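Local coordinates for protein glutamate racemase (Francisella tularensis subsp. tularensis, PDB 3OUT) that belongs to the Asp/Glu/hydantoin racemase family of alpha/beta enzymes and is seen here with D-glutamic acid in its pocket, at residues S106-L111 / A181-C186; N112-I117 / L130-K135. All blocks are in the same frame, centred on the assembly; numbering follows the deposited sequence.

Contact 1: S106-L111 / A181-C186; sequences SLVDNL and ALILGC. With DGL (D-glutamic acid), chain E.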
loop_
_atom_site.group_PDB
_atom_site.type_symbol
_atom_site.label_atom_id
_atom_site.label_comp_id
_atom_site.label_asym_id
_atom_site.label_seq_id
_atom_site.Cartn_x
_atom_site.Cartn_y
_atom_site.Cartn_z
ATOM N N SER B 106 22.871 18.235 -16.972
ATOM C CA SER B 106 24.183 18.876 -16.833
ATOM C C SER B 106 25.207 18.337 -17.865
ATOM O O SER B 106 26.202 18.989 -18.157
ATOM C CB SER B 106 24.715 18.744 -15.398
ATOM O OG SER B 106 25.295 17.471 -15.155
ATOM N N LEU B 107 24.974 17.154 -18.389
ATOM C CA LEU B 107 25.884 16.545 -19.355
ATOM C C LEU B 107 25.589 16.825 -20.815
ATOM O O LEU B 107 26.394 16.429 -21.665
ATOM C CB LEU B 107 25.927 15.020 -19.093
ATOM C CG LEU B 107 26.496 14.594 -17.724
ATOM C CD1 LEU B 107 26.252 13.100 -17.486
ATOM C CD2 LEU B 107 27.984 14.840 -17.624
ATOM N N VAL B 108 24.504 17.530 -21.139
ATOM C CA VAL B 108 24.066 17.753 -22.518
ATOM C C VAL B 108 23.728 19.213 -22.832
ATOM O O VAL B 108 23.309 19.511 -23.960
ATOM C CB VAL B 108 22.857 16.876 -22.899
ATOM C CG1 VAL B 108 23.177 15.389 -22.704
ATOM C CG2 VAL B 108 21.585 17.262 -22.105
ATOM N N ASP B 109 23.837 20.104 -21.843
ATOM C CA ASP B 109 23.208 21.423 -22.014
ATOM C C ASP B 109 24.054 22.383 -22.868
ATOM O O ASP B 109 23.613 23.524 -23.092
ATOM C CB ASP B 109 22.750 22.037 -20.680
ATOM C CG ASP B 109 23.873 22.228 -19.694
ATOM O OD1 ASP B 109 25.068 22.039 -20.049
ATOM O OD2 ASP B 109 23.562 22.573 -18.529
ATOM N N ASN B 110 25.198 21.908 -23.382
ATOM C CA ASN B 110 25.919 22.612 -24.458
ATOM C C ASN B 110 25.776 22.025 -25.863
ATOM O O ASN B 110 26.414 22.504 -26.801
ATOM C CB ASN B 110 27.388 22.781 -24.089
ATOM C CG ASN B 110 27.569 23.717 -22.889
ATOM O OD1 ASN B 110 27.015 24.828 -22.865
ATOM N ND2 ASN B 110 28.306 23.256 -21.876
ATOM N N LEU B 111 24.905 21.034 -26.040
ATOM C CA LEU B 111 24.667 20.464 -27.340
ATOM C C LEU B 111 23.545 21.204 -28.037
ATOM O O LEU B 111 22.833 21.957 -27.401
ATOM C CB LEU B 111 24.330 18.978 -27.186
ATOM C CG LEU B 111 25.456 18.199 -26.511
ATOM C CD1 LEU B 111 25.030 16.734 -26.340
ATOM C CD2 LEU B 111 26.792 18.283 -27.275
ATOM N N ALA B 181 23.861 13.257 -28.999
ATOM C CA ALA B 181 24.022 12.350 -27.867
ATOM C C ALA B 181 22.642 11.797 -27.535
ATOM O O ALA B 181 21.597 12.395 -27.879
ATOM C CB ALA B 181 24.572 13.070 -26.634
ATOM N N LEU B 182 22.647 10.643 -26.908
ATOM C CA LEU B 182 21.426 9.964 -26.473
ATOM C C LEU B 182 21.521 9.787 -24.957
ATOM O O LEU B 182 22.419 9.082 -24.456
ATOM C CB LEU B 182 21.295 8.586 -27.133
ATOM C CG LEU B 182 20.000 7.838 -26.756
ATOM C CD1 LEU B 182 18.695 8.480 -27.282
ATOM C CD2 LEU B 182 20.039 6.377 -27.204
ATOM N N ILE B 183 20.572 10.382 -24.231
ATOM C CA ILE B 183 20.486 10.191 -22.782
ATOM C C ILE B 183 19.842 8.853 -22.482
ATOM O O ILE B 183 18.691 8.572 -22.896
ATOM C CB ILE B 183 19.710 11.318 -22.074
ATOM C CG1 ILE B 183 20.432 12.660 -22.281
ATOM C CG2 ILE B 183 19.604 11.059 -20.553
ATOM C CD1 ILE B 183 19.706 13.844 -21.704
ATOM N N LEU B 184 20.593 8.032 -21.744
ATOM C CA LEU B 184 20.076 6.776 -21.197
ATOM C C LEU B 184 19.283 7.113 -19.898
ATOM O O LEU B 184 19.796 7.000 -18.727
ATOM C CB LEU B 184 21.240 5.815 -20.914
ATOM C CG LEU B 184 22.100 5.467 -22.126
ATOM C CD1 LEU B 184 23.147 4.400 -21.721
ATOM C CD2 LEU B 184 21.217 5.016 -23.320
ATOM N N GLY B 185 18.059 7.592 -20.115
ATOM C CA GLY B 185 17.221 8.188 -19.069
ATOM C C GLY B 185 16.398 7.208 -18.244
ATOM O O GLY B 185 15.321 7.544 -17.774
ATOM N N CYS B 186 16.970 6.028 -18.033
ATOM C CA CYS B 186 16.437 5.013 -17.133
ATOM C C CYS B 186 17.617 4.259 -16.568
ATOM O O CYS B 186 18.566 3.929 -17.290
ATOM C CB CYS B 186 15.527 4.092 -17.899
ATOM S SG CYS B 186 14.868 2.619 -17.012
HETATM N N DGL E . 12.902 1.006 -11.690
HETATM C CA DGL E . 12.238 1.427 -12.973
HETATM C C DGL E . 10.751 1.235 -12.885
HETATM O O DGL E . 10.221 1.111 -11.757
HETATM C CB DGL E . 12.463 2.890 -13.335
HETATM C CG DGL E . 13.931 3.341 -13.360
HETATM C CD DGL E . 14.167 4.706 -13.976
HETATM O OE1 DGL E . 13.234 5.289 -14.559
HETATM O OE2 DGL E . 15.338 5.173 -13.903
HETATM O OXT DGL E . 10.047 1.275 -13.923
#
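Val108 and Ile183 meet through branched aliphatic side chains that lie obliquely across one another, and beside them Leu111 sets its tip on Ala181. Followed outward, Ile183 leaves the strand at CB, which points neither at nor away from 106-111. The CG2 branch makes no close approach to the loop. CG1 swings anti to the carbonyl carbon (chi1 -62°), which turns it toward the loop, where Ile183 CG1 lies 3.9 Å from Val108 CG1. At the end of the extended chain, Ile183 CD1 lies 3.9 Å from each of Val108 CG1 and CG2, at the fork of the valine. Val114 and Ile205, from the strands on either side of 181-184, also touch this cluster, Val114 against both Val108 and Ile183 and Ile205 against Val108. The setting is one of the two parallel sheets of an alpha/beta fold: 106-111 is the link from helix 100-106 to strand 113-118, and it passes over the face of neighbouring strand 181-184. A type I turn from Val108 to Leu111, closed by Leu111 N to Val108 O at 3.0 Å, brings both apolar side chains round to the sheet. Leu111 is stretched out (chi2 178°), which carries CD1 to 3.7 Å from Ala181 CB. An inverse gamma turn centred on Leu184, with a weak bond from Gly185 N to Ile183 O, leads on to Cys186, which reaches the D-glutamic acid pocket. Its CA is 3.4 Å from the ligand's OE2, and its SG lies 3.8 Å from the ligand's CD, while Thr187 N gives the ligand a hydrogen bond.

Contact 2: N112-I117 / L130-K135; sequences NTVGVI and LQIHKK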
loop_
_atom_site.group_PDB
_atom_site.type_symbol
_atom_site.label_atom_id
_atom_site.label_comp_id
_atom_site.label_asym_id
_atom_site.label_seq_id
_atom_site.Cartn_x
_atom_site.Cartn_y
_atom_site.Cartn_z
ATOM N N ASN B 112 23.392 20.971 -29.329
ATOM C CA ASN B 112 22.329 21.547 -30.125
ATOM C C ASN B 112 21.129 20.614 -30.313
ATOM O O ASN B 112 19.984 21.067 -30.392
ATOM C CB ASN B 112 22.884 21.873 -31.506
ATOM C CG ASN B 112 24.130 22.707 -31.424
ATOM O OD1 ASN B 112 25.208 22.288 -31.883
ATOM N ND2 ASN B 112 24.009 23.867 -30.814
ATOM N N THR B 113 21.405 19.305 -30.367
ATOM C CA THR B 113 20.386 18.301 -30.678
ATOM C C THR B 113 20.617 17.061 -29.796
ATOM O O THR B 113 21.699 16.487 -29.807
ATOM C CB THR B 113 20.479 17.920 -32.162
ATOM O OG1 THR B 113 20.420 19.122 -32.963
ATOM C CG2 THR B 113 19.341 17.034 -32.516
ATOM N N VAL B 114 19.616 16.725 -28.961
ATOM C CA VAL B 114 19.755 15.667 -27.938
ATOM C C VAL B 114 18.585 14.697 -28.068
ATOM O O VAL B 114 17.445 15.114 -28.281
ATOM C CB VAL B 114 19.735 16.296 -26.514
ATOM C CG1 VAL B 114 19.852 15.194 -25.393
ATOM C CG2 VAL B 114 20.895 17.259 -26.374
ATOM N N GLY B 115 18.876 13.400 -27.974
ATOM C CA GLY B 115 17.862 12.387 -27.837
ATOM C C GLY B 115 17.762 11.906 -26.404
ATOM O O GLY B 115 18.734 11.902 -25.670
ATOM N N VAL B 116 16.561 11.480 -26.034
ATOM C CA VAL B 116 16.281 10.881 -24.704
ATOM C C VAL B 116 15.432 9.626 -24.864
ATOM O O VAL B 116 14.407 9.632 -25.547
ATOM C CB VAL B 116 15.512 11.862 -23.816
ATOM C CG1 VAL B 116 15.335 11.303 -22.388
ATOM C CG2 VAL B 116 16.288 13.168 -23.711
ATOM N N ILE B 117 15.839 8.574 -24.168
ATOM C CA ILE B 117 15.004 7.372 -24.020
ATOM C C ILE B 117 14.795 7.149 -22.543
ATOM O O ILE B 117 15.712 7.369 -21.737
ATOM C CB ILE B 117 15.583 6.084 -24.676
ATOM C CG1 ILE B 117 17.054 5.830 -24.288
ATOM C CG2 ILE B 117 15.422 6.186 -26.216
ATOM C CD1 ILE B 117 17.649 4.468 -24.705
ATOM N N LEU B 130 11.693 19.448 -20.708
ATOM C CA LEU B 130 11.460 20.657 -19.921
ATOM C C LEU B 130 12.709 21.156 -19.212
ATOM O O LEU B 130 13.034 22.355 -19.267
ATOM C CB LEU B 130 10.338 20.431 -18.917
ATOM C CG LEU B 130 9.906 21.651 -18.105
ATOM C CD1 LEU B 130 9.092 22.607 -18.993
ATOM C CD2 LEU B 130 9.181 21.210 -16.812
ATOM N N GLN B 131 13.431 20.247 -18.576
ATOM C CA GLN B 131 14.616 20.637 -17.786
ATOM C C GLN B 131 15.767 21.039 -18.684
ATOM O O GLN B 131 16.514 21.936 -18.341
ATOM C CB GLN B 131 15.035 19.530 -16.829
ATOM C CG GLN B 131 13.969 19.188 -15.767
ATOM C CD GLN B 131 13.698 20.313 -14.793
ATOM O OE1 GLN B 131 14.618 20.985 -14.332
ATOM N NE2 GLN B 131 12.416 20.526 -14.475
ATOM N N ILE B 132 15.901 20.382 -19.825
ATOM C CA ILE B 132 16.916 20.777 -20.803
ATOM C C ILE B 132 16.584 22.169 -21.292
ATOM O O ILE B 132 17.457 23.028 -21.371
ATOM C CB ILE B 132 17.020 19.771 -21.968
ATOM C CG1 ILE B 132 17.582 18.441 -21.464
ATOM C CG2 ILE B 132 17.895 20.326 -23.121
ATOM C CD1 ILE B 132 17.410 17.254 -22.427
ATOM N N HIS B 133 15.305 22.403 -21.594
ATOM C CA HIS B 133 14.866 23.721 -22.075
ATOM C C HIS B 133 14.950 24.858 -21.049
ATOM O O HIS B 133 15.104 26.037 -21.451
ATOM C CB HIS B 133 13.475 23.622 -22.690
ATOM C CG HIS B 133 13.446 22.878 -23.994
ATOM N ND1 HIS B 133 12.343 22.151 -24.408
ATOM C CD2 HIS B 133 14.379 22.732 -24.961
ATOM C CE1 HIS B 133 12.616 21.576 -25.574
ATOM N NE2 HIS B 133 13.843 21.935 -25.937
ATOM N N LYS B 134 14.931 24.522 -19.764
ATOM C CA LYS B 134 15.216 25.495 -18.704
ATOM C C LYS B 134 16.636 26.036 -18.767
ATOM O O LYS B 134 16.866 27.176 -18.391
ATOM C CB LYS B 134 14.969 24.916 -17.308
ATOM C CG LYS B 134 13.501 24.793 -16.979
ATOM C CD LYS B 134 13.310 24.289 -15.547
ATOM C CE LYS B 134 11.825 24.040 -15.231
ATOM N NZ LYS B 134 11.059 25.292 -15.339
ATOM N N LYS B 135 17.584 25.213 -19.233
ATOM C CA LYS B 135 18.968 25.651 -19.481
ATOM C C LYS B 135 19.067 26.386 -20.794
ATOM O O LYS B 135 19.706 27.458 -20.875
ATOM C CB LYS B 135 19.915 24.443 -19.513
ATOM C CG LYS B 135 20.033 23.712 -18.182
ATOM C CD LYS B 135 20.749 24.486 -17.100
ATOM C CE LYS B 135 21.021 23.604 -15.895
ATOM N NZ LYS B 135 22.026 24.194 -14.945
#
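Ile132 extends from helix 127-135 and lays its terminal methyl between Val114 and Val116, two residues of strand 113-118 that present their side chains to the same side. CD1 is 4.4 Å from Val114 CG1 and 4.4 Å from Val116 CG2, so one methyl serves both valines, and Gly115 between them brings no side chain to this face. The isoleucine chain is nearly fully extended beyond CB (chi2 165°), which lets a single tip cross the gap between backbones whose closest CA atoms, in Val114 and Ile132, are 9.2 Å apart. All three residues are buried. The packing here is light, though, and Ile132 gains further neighbours in Val141 of the adjacent strand and Val105 of helix 100-106. Toward solvent the helix is quite different: Lys134 and Lys135 are exposed and stay far from 112-117. His133, partly exposed, faces a second subunit instead: its ND1 is hydrogen-bonded to Glu69 OE2 of that subunit and its NE2 to Ile139 O of its own chain, so both ring nitrogens are satisfied and the rotation of the imidazole is probably fixed. From strand 113-118 the chain runs through helices 120-125 and 127-135 to strand 140-145, its parallel neighbour, and the helix packed on the sheet by Ile132 belongs to the connection of a beta-alpha-beta crossover.

In the fold
Contact 2 is nested within the chain loop that contact 1 closes, and their centres lie about 7 Å apart. What joins them is the sheet itself: strands 113-118 and 181-184 are parallel neighbours, with probable hydrogen bonds from Ile183 N to Gly115 O at 2.8 Å and from Gly185 N to Ile117 O at 2.9 Å. Away from the sheet, Asp109 OD2 packs 3.7 Å from Lys135 CD, a side-chain contact between 106-111 and 130-135. Only contact 1 includes a residue of the D-glutamic acid pocket, Cys186; in contact 2 the side chain of Val116 remains about 10 Å from the ligand.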